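Local coordinates for protein ribulose-bisphosphate carboxylase (Alicyclobacillus acidocaldarius subsp. acidocaldarius, PDB 4NAS) that belongs to the RuBisCO large-chain family, pairing an N-terminal domain with a TIM-barrel catalytic domain in a two-chain assembly that carries calcium, at residues 304-309 with 342-347; 389-394 with 403-408; 148-153 with 363-368. All coordinates share one frame; numbering follows the deposited sequence.

Contact 1. Residues 304-309 with 342-347; sequences SMYGSV and PGLVPR
The ring of Y306 takes L344 over one face and presents its hydroxyl to the edge of the R347 guanidinium group. L344 CD1 sits over that face as a CH-pi partner, 4.2 Å from the ring centroid and displaced toward the rim, while L344 CD2 reaches Y306 CD2 at 3.6 Å. Leucine suits the place because one methyl can lie over the ring face while the other packs beside its CG end. The planes of ring and guanidinium stand 62° apart, so the two groups are not stacked. Instead R347 NH2 donates to Y306 OH over 3.1 Å, with the hydroxyl lying near the guanidinium plane. The arginine chain bends at chi2 (53°) and again at chi3, which carries NH2 round to the phenol. Behind the tyrosine, an ST turn ties its backbone N to S304 OG at 2.9 Å, within the type I turn S304-G307 that follows strand 299-303. Y306 OH is also hydrogen-bonded to D351, further along the helix that holds R347. The phenol oxygen lies between a guanidinium and a carboxylate, which would probably polarise it, and one surface tyrosine combines apolar contact through its ring with hydrogen bonds through its hydroxyl.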
loop_
_atom_site.group_PDB
_atom_site.type_symbol
_atom_site.label_atom_id
_atom_site.label_comp_id
_atom_site.label_asym_id
_atom_site.label_seq_id
_atom_site.Cartn_x
_atom_site.Cartn_y
_atom_site.Cartn_z
ATOM N N SER B 304 -14.508 15.186 1.406
ATOM C CA SER B 304 -14.965 16.488 0.893
ATOM C C SER B 304 -14.328 17.638 1.662
ATOM O O SER B 304 -13.748 17.430 2.727
ATOM C CB SER B 304 -16.482 16.654 1.016
ATOM O OG SER B 304 -16.850 16.935 2.374
HETATM N N MSE B 305 -14.493 18.856 1.136
HETATM C CA MSE B 305 -13.992 20.047 1.791
HETATM C C MSE B 305 -14.963 20.456 2.882
HETATM O O MSE B 305 -14.762 21.484 3.524
HETATM C CB MSE B 305 -13.835 21.190 0.785
HETATM C CG MSE B 305 -12.589 21.106 -0.081
HETATM SE SE MSE B 305 -11.003 21.324 1.022
HETATM C CE MSE B 305 -11.001 23.276 1.116
ATOM N N TYR B 306 -15.996 19.641 3.097
ATOM C CA TYR B 306 -17.093 19.980 4.018
ATOM C C TYR B 306 -17.161 19.120 5.302
ATOM O O TYR B 306 -18.015 19.335 6.177
ATOM C CB TYR B 306 -18.430 20.007 3.234
ATOM C CG TYR B 306 -18.345 21.020 2.098
ATOM C CD1 TYR B 306 -18.304 22.379 2.367
ATOM C CD2 TYR B 306 -18.201 20.615 0.778
ATOM C CE1 TYR B 306 -18.174 23.320 1.350
ATOM C CE2 TYR B 306 -18.064 21.543 -0.249
ATOM C CZ TYR B 306 -18.054 22.898 0.047
ATOM O OH TYR B 306 -17.925 23.837 -0.952
ATOM N N GLY B 307 -16.266 18.154 5.433
ATOM C CA GLY B 307 -16.216 17.321 6.631
ATOM C C GLY B 307 -15.245 17.869 7.667
ATOM O O GLY B 307 -14.665 18.933 7.467
ATOM N N SER B 308 -15.058 17.138 8.764
ATOM C CA SER B 308 -14.238 17.603 9.884
ATOM C C SER B 308 -12.770 17.731 9.507
ATOM O O SER B 308 -12.068 18.636 9.959
ATOM C CB SER B 308 -14.363 16.642 11.073
ATOM O OG SER B 308 -15.708 16.483 11.472
ATOM N N VAL B 309 -12.316 16.797 8.684
ATOM C CA VAL B 309 -10.943 16.760 8.228
ATOM C C VAL B 309 -10.975 16.702 6.705
ATOM O O VAL B 309 -11.529 15.766 6.131
ATOM C CB VAL B 309 -10.224 15.515 8.773
ATOM C CG1 VAL B 309 -8.813 15.408 8.184
ATOM C CG2 VAL B 309 -10.216 15.521 10.311
ATOM N N PRO B 342 -28.761 17.861 1.965
ATOM C CA PRO B 342 -29.526 18.555 0.918
ATOM C C PRO B 342 -29.271 20.057 0.866
ATOM O O PRO B 342 -29.264 20.624 -0.222
ATOM C CB PRO B 342 -30.981 18.257 1.299
ATOM C CG PRO B 342 -30.912 16.889 1.910
ATOM C CD PRO B 342 -29.625 16.950 2.743
ATOM N N GLY B 343 -29.009 20.676 2.015
ATOM C CA GLY B 343 -28.719 22.097 2.062
ATOM C C GLY B 343 -27.419 22.440 1.357
ATOM O O GLY B 343 -27.205 23.578 0.939
ATOM N N LEU B 344 -26.549 21.451 1.214
ATOM C CA LEU B 344 -25.259 21.681 0.576
ATOM C C LEU B 344 -25.331 21.482 -0.933
ATOM O O LEU B 344 -24.413 21.884 -1.641
ATOM C CB LEU B 344 -24.164 20.798 1.194
ATOM C CG LEU B 344 -22.700 21.174 0.900
ATOM C CD1 LEU B 344 -22.305 22.492 1.591
ATOM C CD2 LEU B 344 -21.692 20.040 1.232
ATOM N N VAL B 345 -26.415 20.874 -1.419
ATOM C CA VAL B 345 -26.562 20.587 -2.852
ATOM C C VAL B 345 -26.249 21.735 -3.833
ATOM O O VAL B 345 -25.537 21.517 -4.815
ATOM C CB VAL B 345 -27.891 19.872 -3.208
ATOM C CG1 VAL B 345 -28.149 19.905 -4.710
ATOM C CG2 VAL B 345 -27.858 18.428 -2.722
ATOM N N PRO B 346 -26.762 22.950 -3.575
ATOM C CA PRO B 346 -26.428 24.034 -4.505
ATOM C C PRO B 346 -24.938 24.372 -4.524
ATOM O O PRO B 346 -24.404 24.696 -5.575
ATOM C CB PRO B 346 -27.221 25.227 -3.954
ATOM C CG PRO B 346 -28.343 24.617 -3.191
ATOM C CD PRO B 346 -27.746 23.387 -2.566
ATOM N N ARG B 347 -24.289 24.331 -3.366
ATOM C CA ARG B 347 -22.850 24.551 -3.303
ATOM C C ARG B 347 -22.153 23.447 -4.061
ATOM O O ARG B 347 -21.171 23.694 -4.773
ATOM C CB ARG B 347 -22.353 24.603 -1.853
ATOM C CG ARG B 347 -20.835 24.701 -1.708
ATOM C CD ARG B 347 -20.230 25.863 -2.525
ATOM N NE ARG B 347 -20.382 27.151 -1.854
ATOM C CZ ARG B 347 -19.553 27.593 -0.912
ATOM N NH1 ARG B 347 -19.766 28.768 -0.344
ATOM N NH2 ARG B 347 -18.513 26.848 -0.535
#

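Contact 2. Residues 389-394 with 403-408; sequences VPLEEA and QALEKW. With FMT (formic acid), chain I.
Two short helices close to the C-terminal end of the chain, 391-394 and 399-408, meet here through L391 and L405, a small apolar contact at the protein surface. The contact is carried by one methyl: L405 CD1 approaches the first turn of the other helix, 3.9 Å from the backbone oxygen L391 O and 4.0 Å from L391 CB. L405 CG stands anti to the carbonyl carbon (chi1 -64°), and with CD1 anti to CA (chi2 -176°) the extended leucine reaches across to the other helix. The same methyl comes to 4.0 Å from E392 N, so it rests on main chain as much as on side chain, and no hydrogen bond crosses between the segments. E392 contributes the margin of the contact, while its carboxylate end leads away, as suits a charged residue at an exposed position. P390 occupies the N-cap position, and its carbonyl oxygen accepts from A394 N at 2.8 Å to close the first turn.

At the end of the second helix, W408 NE1 donates to O2 of a formic acid molecule, probably from the crystallisation liquor, at 3.0 Å and nearly straight (166°). The formic acid lies at the edge of the indole, whereas K407 CG lies over one of its faces, toward the rim. W408 also stacks with the ring of Y341.

Helix 371-386 flanks both elements: L391 and A394 touch A384, and Q403 touches M373. L401, in the earlier part of helix 399-408, packs against L391 and A394, extending the apolar seam between the two short helices.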
loop_
_atom_site.group_PDB
_atom_site.type_symbol
_atom_site.label_atom_id
_atom_site.label_comp_id
_atom_site.label_asym_id
_atom_site.label_seq_id
_atom_site.Cartn_x
_atom_site.Cartn_y
_atom_site.Cartn_z
ATOM N N VAL B 389 -34.978 27.745 -8.045
ATOM C CA VAL B 389 -35.749 28.009 -6.841
ATOM C C VAL B 389 -34.879 27.892 -5.603
ATOM O O VAL B 389 -34.143 26.920 -5.457
ATOM C CB VAL B 389 -36.888 26.993 -6.708
ATOM C CG1 VAL B 389 -37.862 27.425 -5.618
ATOM C CG2 VAL B 389 -37.602 26.832 -8.041
ATOM N N PRO B 390 -34.956 28.886 -4.702
ATOM C CA PRO B 390 -34.251 28.759 -3.424
ATOM C C PRO B 390 -34.787 27.551 -2.668
ATOM O O PRO B 390 -35.988 27.298 -2.714
ATOM C CB PRO B 390 -34.624 30.050 -2.685
ATOM C CG PRO B 390 -35.005 31.014 -3.756
ATOM C CD PRO B 390 -35.651 30.179 -4.827
ATOM N N LEU B 391 -33.898 26.810 -2.011
ATOM C CA LEU B 391 -34.268 25.644 -1.214
ATOM C C LEU B 391 -35.398 25.963 -0.235
ATOM O O LEU B 391 -36.397 25.244 -0.159
ATOM C CB LEU B 391 -33.044 25.132 -0.445
ATOM C CG LEU B 391 -31.933 24.545 -1.315
ATOM C CD1 LEU B 391 -30.808 23.972 -0.474
ATOM C CD2 LEU B 391 -32.499 23.474 -2.227
ATOM N N GLU B 392 -35.229 27.056 0.499
ATOM C CA GLU B 392 -36.190 27.470 1.504
ATOM C C GLU B 392 -37.552 27.700 0.856
ATOM O O GLU B 392 -38.601 27.414 1.447
ATOM C CB GLU B 392 -35.687 28.738 2.193
ATOM C CG GLU B 392 -36.590 29.253 3.297
ATOM C CD GLU B 392 -36.246 30.674 3.723
ATOM O OE1 GLU B 392 -35.088 31.102 3.514
ATOM O OE2 GLU B 392 -37.139 31.363 4.259
ATOM N N GLU B 393 -37.527 28.208 -0.371
ATOM C CA GLU B 393 -38.749 28.420 -1.138
ATOM C C GLU B 393 -39.346 27.091 -1.613
ATOM O O GLU B 393 -40.538 26.842 -1.423
ATOM C CB GLU B 393 -38.480 29.361 -2.321
ATOM C CG GLU B 393 -39.707 29.767 -3.118
ATOM C CD GLU B 393 -39.422 30.929 -4.059
ATOM O OE1 GLU B 393 -39.719 30.808 -5.268
ATOM O OE2 GLU B 393 -38.902 31.965 -3.586
ATOM N N ALA B 394 -38.508 26.249 -2.223
ATOM C CA ALA B 394 -38.930 24.929 -2.691
ATOM C C ALA B 394 -39.508 24.097 -1.546
ATOM O O ALA B 394 -40.463 23.339 -1.730
ATOM C CB ALA B 394 -37.751 24.179 -3.357
ATOM N N GLN B 403 -37.671 19.166 6.333
ATOM C CA GLN B 403 -37.059 18.516 7.487
ATOM C C GLN B 403 -35.529 18.549 7.424
ATOM O O GLN B 403 -34.857 18.775 8.439
ATOM C CB GLN B 403 -37.564 17.076 7.619
ATOM C CG GLN B 403 -39.030 16.995 8.033
ATOM C CD GLN B 403 -39.536 15.573 8.191
ATOM O OE1 GLN B 403 -39.710 14.851 7.210
ATOM N NE2 GLN B 403 -39.800 15.169 9.440
ATOM N N ALA B 404 -34.989 18.338 6.228
ATOM C CA ALA B 404 -33.543 18.317 6.030
ATOM C C ALA B 404 -32.960 19.686 6.284
ATOM O O ALA B 404 -31.909 19.804 6.891
ATOM C CB ALA B 404 -33.198 17.862 4.623
ATOM N N LEU B 405 -33.647 20.727 5.821
ATOM C CA LEU B 405 -33.197 22.088 6.089
ATOM C C LEU B 405 -33.254 22.385 7.582
ATOM O O LEU B 405 -32.449 23.152 8.096
ATOM C CB LEU B 405 -34.015 23.113 5.307
ATOM C CG LEU B 405 -33.889 23.019 3.789
ATOM C CD1 LEU B 405 -34.664 24.134 3.121
ATOM C CD2 LEU B 405 -32.419 23.025 3.355
ATOM N N GLU B 406 -34.203 21.763 8.276
ATOM C CA GLU B 406 -34.365 21.993 9.707
ATOM C C GLU B 406 -33.222 21.395 10.516
ATOM O O GLU B 406 -32.641 22.056 11.369
ATOM C CB GLU B 406 -35.698 21.429 10.200
ATOM N N LYS B 407 -32.908 20.135 10.259
ATOM C CA LYS B 407 -31.904 19.460 11.060
ATOM C C LYS B 407 -30.487 19.980 10.796
ATOM O O LYS B 407 -29.759 20.297 11.728
ATOM C CB LYS B 407 -31.967 17.949 10.840
ATOM C CG LYS B 407 -31.145 17.164 11.846
ATOM C CD LYS B 407 -31.433 15.677 11.777
ATOM C CE LYS B 407 -31.197 15.009 13.128
ATOM N NZ LYS B 407 -31.386 13.533 13.042
ATOM N N TRP B 408 -30.107 20.088 9.531
ATOM C CA TRP B 408 -28.711 20.393 9.184
ATOM C C TRP B 408 -28.473 21.785 8.608
ATOM O O TRP B 408 -27.343 22.114 8.226
ATOM C CB TRP B 408 -28.170 19.373 8.181
ATOM C CG TRP B 408 -28.230 17.961 8.630
ATOM C CD1 TRP B 408 -27.505 17.387 9.634
ATOM C CD2 TRP B 408 -29.043 16.917 8.072
ATOM N NE1 TRP B 408 -27.834 16.053 9.752
ATOM C CE2 TRP B 408 -28.781 15.743 8.811
ATOM C CE3 TRP B 408 -29.984 16.867 7.036
ATOM C CZ2 TRP B 408 -29.414 14.532 8.540
ATOM C CZ3 TRP B 408 -30.615 15.667 6.770
ATOM C CH2 TRP B 408 -30.322 14.513 7.517
HETATM C C FMT I . -26.267 14.208 12.495
HETATM O O1 FMT I . -25.812 15.351 12.571
HETATM O O2 FMT I . -26.899 13.771 11.531
#

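Contact 3. Residues 148-153 with 363-368; sequences IFKACA and GIHGHP
H365 and K150 form the close-packed part of this contact, with the lysine's aliphatic chain laid over the imidazole. K150 CB stands almost directly above the ring centre, a CH-pi contact of 3.9 Å only 8° off the ring normal, and K150 CD continues past the rim to 3.7 Å from H365 ND1. K150 CG lies between the backbone N and the carbonyl carbon (chi1 71°), and beyond it the chain runs extended along the ring. Lysine serves well here, since its methylenes cover an aromatic face while the amine reaches water. At the ring edge, H365 NE2 gives a weak hydrogen bond to the backbone oxygen I148 O, 2.8 Å long but bent to 127°; it also has a weak bond to Q167.

The ND1 edge of the ring is the looser, watery part: a water in the ring plane is held 3.1 Å from K150 NZ, from which it accepts, and 2.8 Å from H365 ND1, bridging ring and exposed lysine.

The contact joins the segments after the parallel neighbours 144-146 and 357-359, first and last strands of the TIM-barrel domain, where the barrel closes; the I148 side chain lies about 5 Å from a bound calcium ion. F149 turns away from H365 to pack on helix 157-168, K150 touches T41 of the second subunit, and I364 and H365 rest against A371 of helix 371-386.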
loop_
_atom_site.group_PDB
_atom_site.type_symbol
_atom_site.label_atom_id
_atom_site.label_comp_id
_atom_site.label_asym_id
_atom_site.label_seq_id
_atom_site.Cartn_x
_atom_site.Cartn_y
_atom_site.Cartn_z
ATOM N N ILE B 148 -25.587 4.829 1.700
ATOM C CA ILE B 148 -24.703 3.819 2.270
ATOM C C ILE B 148 -25.396 3.075 3.406
ATOM O O ILE B 148 -25.966 3.709 4.289
ATOM C CB ILE B 148 -23.417 4.461 2.842
ATOM C CG1 ILE B 148 -22.732 5.329 1.779
ATOM C CG2 ILE B 148 -22.498 3.391 3.403
ATOM C CD1 ILE B 148 -21.865 6.447 2.331
ATOM N N PHE B 149 -25.338 1.744 3.386
ATOM C CA PHE B 149 -25.844 0.912 4.484
ATOM C C PHE B 149 -25.357 1.410 5.834
ATOM O O PHE B 149 -24.166 1.605 6.035
ATOM C CB PHE B 149 -25.406 -0.551 4.324
ATOM C CG PHE B 149 -26.341 -1.372 3.511
ATOM C CD1 PHE B 149 -26.279 -1.352 2.126
ATOM C CD2 PHE B 149 -27.304 -2.159 4.124
ATOM C CE1 PHE B 149 -27.171 -2.108 1.377
ATOM C CE2 PHE B 149 -28.179 -2.913 3.371
ATOM C CZ PHE B 149 -28.109 -2.888 2.001
ATOM N N LYS B 150 -26.270 1.608 6.769
ATOM C CA LYS B 150 -25.843 2.076 8.086
ATOM C C LYS B 150 -25.274 0.923 8.929
ATOM O O LYS B 150 -24.448 1.145 9.829
ATOM C CB LYS B 150 -26.988 2.800 8.807
ATOM C CG LYS B 150 -28.118 1.911 9.288
ATOM C CD LYS B 150 -29.240 2.754 9.868
ATOM C CE LYS B 150 -30.393 1.892 10.359
ATOM N NZ LYS B 150 -31.632 2.696 10.522
ATOM N N ALA B 151 -25.685 -0.302 8.605
ATOM C CA ALA B 151 -25.339 -1.497 9.395
ATOM C C ALA B 151 -25.359 -2.755 8.529
ATOM O O ALA B 151 -26.325 -2.989 7.796
ATOM C CB ALA B 151 -26.292 -1.658 10.566
ATOM N N CYS B 152 -24.310 -3.572 8.622
ATOM C CA CYS B 152 -24.191 -4.759 7.768
ATOM C C CYS B 152 -23.896 -6.039 8.558
ATOM O O CYS B 152 -24.720 -6.967 8.615
ATOM C CB CYS B 152 -23.096 -4.550 6.722
ATOM S SG CYS B 152 -23.374 -3.141 5.623
ATOM N N ALA B 153 -22.705 -6.075 9.142
ATOM C CA ALA B 153 -22.247 -7.195 9.963
ATOM C C ALA B 153 -23.262 -7.605 11.034
ATOM O O ALA B 153 -23.728 -6.773 11.815
ATOM C CB ALA B 153 -20.896 -6.847 10.618
ATOM N N GLY B 363 -26.643 11.680 5.917
ATOM C CA GLY B 363 -27.605 12.503 5.203
ATOM C C GLY B 363 -28.886 11.758 4.870
ATOM O O GLY B 363 -29.979 12.337 4.835
ATOM N N ILE B 364 -28.759 10.463 4.620
ATOM C CA ILE B 364 -29.931 9.625 4.362
ATOM C C ILE B 364 -30.491 9.076 5.666
ATOM O O ILE B 364 -31.672 9.248 5.984
ATOM C CB ILE B 364 -29.580 8.441 3.456
ATOM C CG1 ILE B 364 -29.088 8.952 2.116
ATOM C CG2 ILE B 364 -30.792 7.551 3.247
ATOM C CD1 ILE B 364 -30.163 9.583 1.314
ATOM N N HIS B 365 -29.637 8.430 6.443
ATOM C CA HIS B 365 -30.124 7.764 7.652
ATOM C C HIS B 365 -30.401 8.686 8.833
ATOM O O HIS B 365 -31.181 8.332 9.720
ATOM C CB HIS B 365 -29.203 6.614 8.039
ATOM C CG HIS B 365 -29.099 5.569 6.974
ATOM N ND1 HIS B 365 -30.076 4.613 6.773
ATOM C CD2 HIS B 365 -28.154 5.348 6.028
ATOM C CE1 HIS B 365 -29.725 3.837 5.761
ATOM N NE2 HIS B 365 -28.565 4.263 5.293
ATOM N N GLY B 366 -29.785 9.864 8.839
ATOM C CA GLY B 366 -30.015 10.818 9.915
ATOM C C GLY B 366 -31.279 11.641 9.718
ATOM O O GLY B 366 -31.625 12.445 10.575
ATOM N N HIS B 367 -31.958 11.460 8.584
ATOM C CA HIS B 367 -33.136 12.258 8.295
ATOM C C HIS B 367 -34.277 11.871 9.245
ATOM O O HIS B 367 -34.550 10.688 9.455
ATOM C CB HIS B 367 -33.548 12.112 6.832
ATOM C CG HIS B 367 -34.625 13.066 6.407
ATOM N ND1 HIS B 367 -35.933 12.953 6.831
ATOM C CD2 HIS B 367 -34.589 14.137 5.580
ATOM C CE1 HIS B 367 -36.653 13.920 6.290
ATOM N NE2 HIS B 367 -35.862 14.648 5.523
ATOM N N PRO B 368 -34.917 12.873 9.847
ATOM C CA PRO B 368 -35.947 12.623 10.863
ATOM C C PRO B 368 -37.009 11.646 10.392
ATOM O O PRO B 368 -37.492 10.843 11.193
ATOM C CB PRO B 368 -36.553 14.009 11.084
ATOM C CG PRO B 368 -35.431 14.945 10.818
ATOM C CD PRO B 368 -34.600 14.307 9.720
HETATM O O HOH W 1 -32.429 4.520 8.200
#

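How the contacts relate
From the N terminus, the chain first passes 148-153, after strand 144-146, and returns to it only at 363-368, so contact 3 closes a long loop of 209 residues. Contact 1 is nested inside that loop, joining the turn after strand 299-303 to the 3-10 turn 342-344 and the first turn of helix 345-352. Contact 2 follows in series, closing a short loop between the last two helices. Although separate along the chain, the contacts adjoin in space: P342 and P346 of contact 1 pack on A404 and L391 of contact 2, and K407 NZ of contact 2 probably hydrogen-bonds G366 O of contact 3. Contacts 1 and 3 do not touch; helix 399-408 touches both.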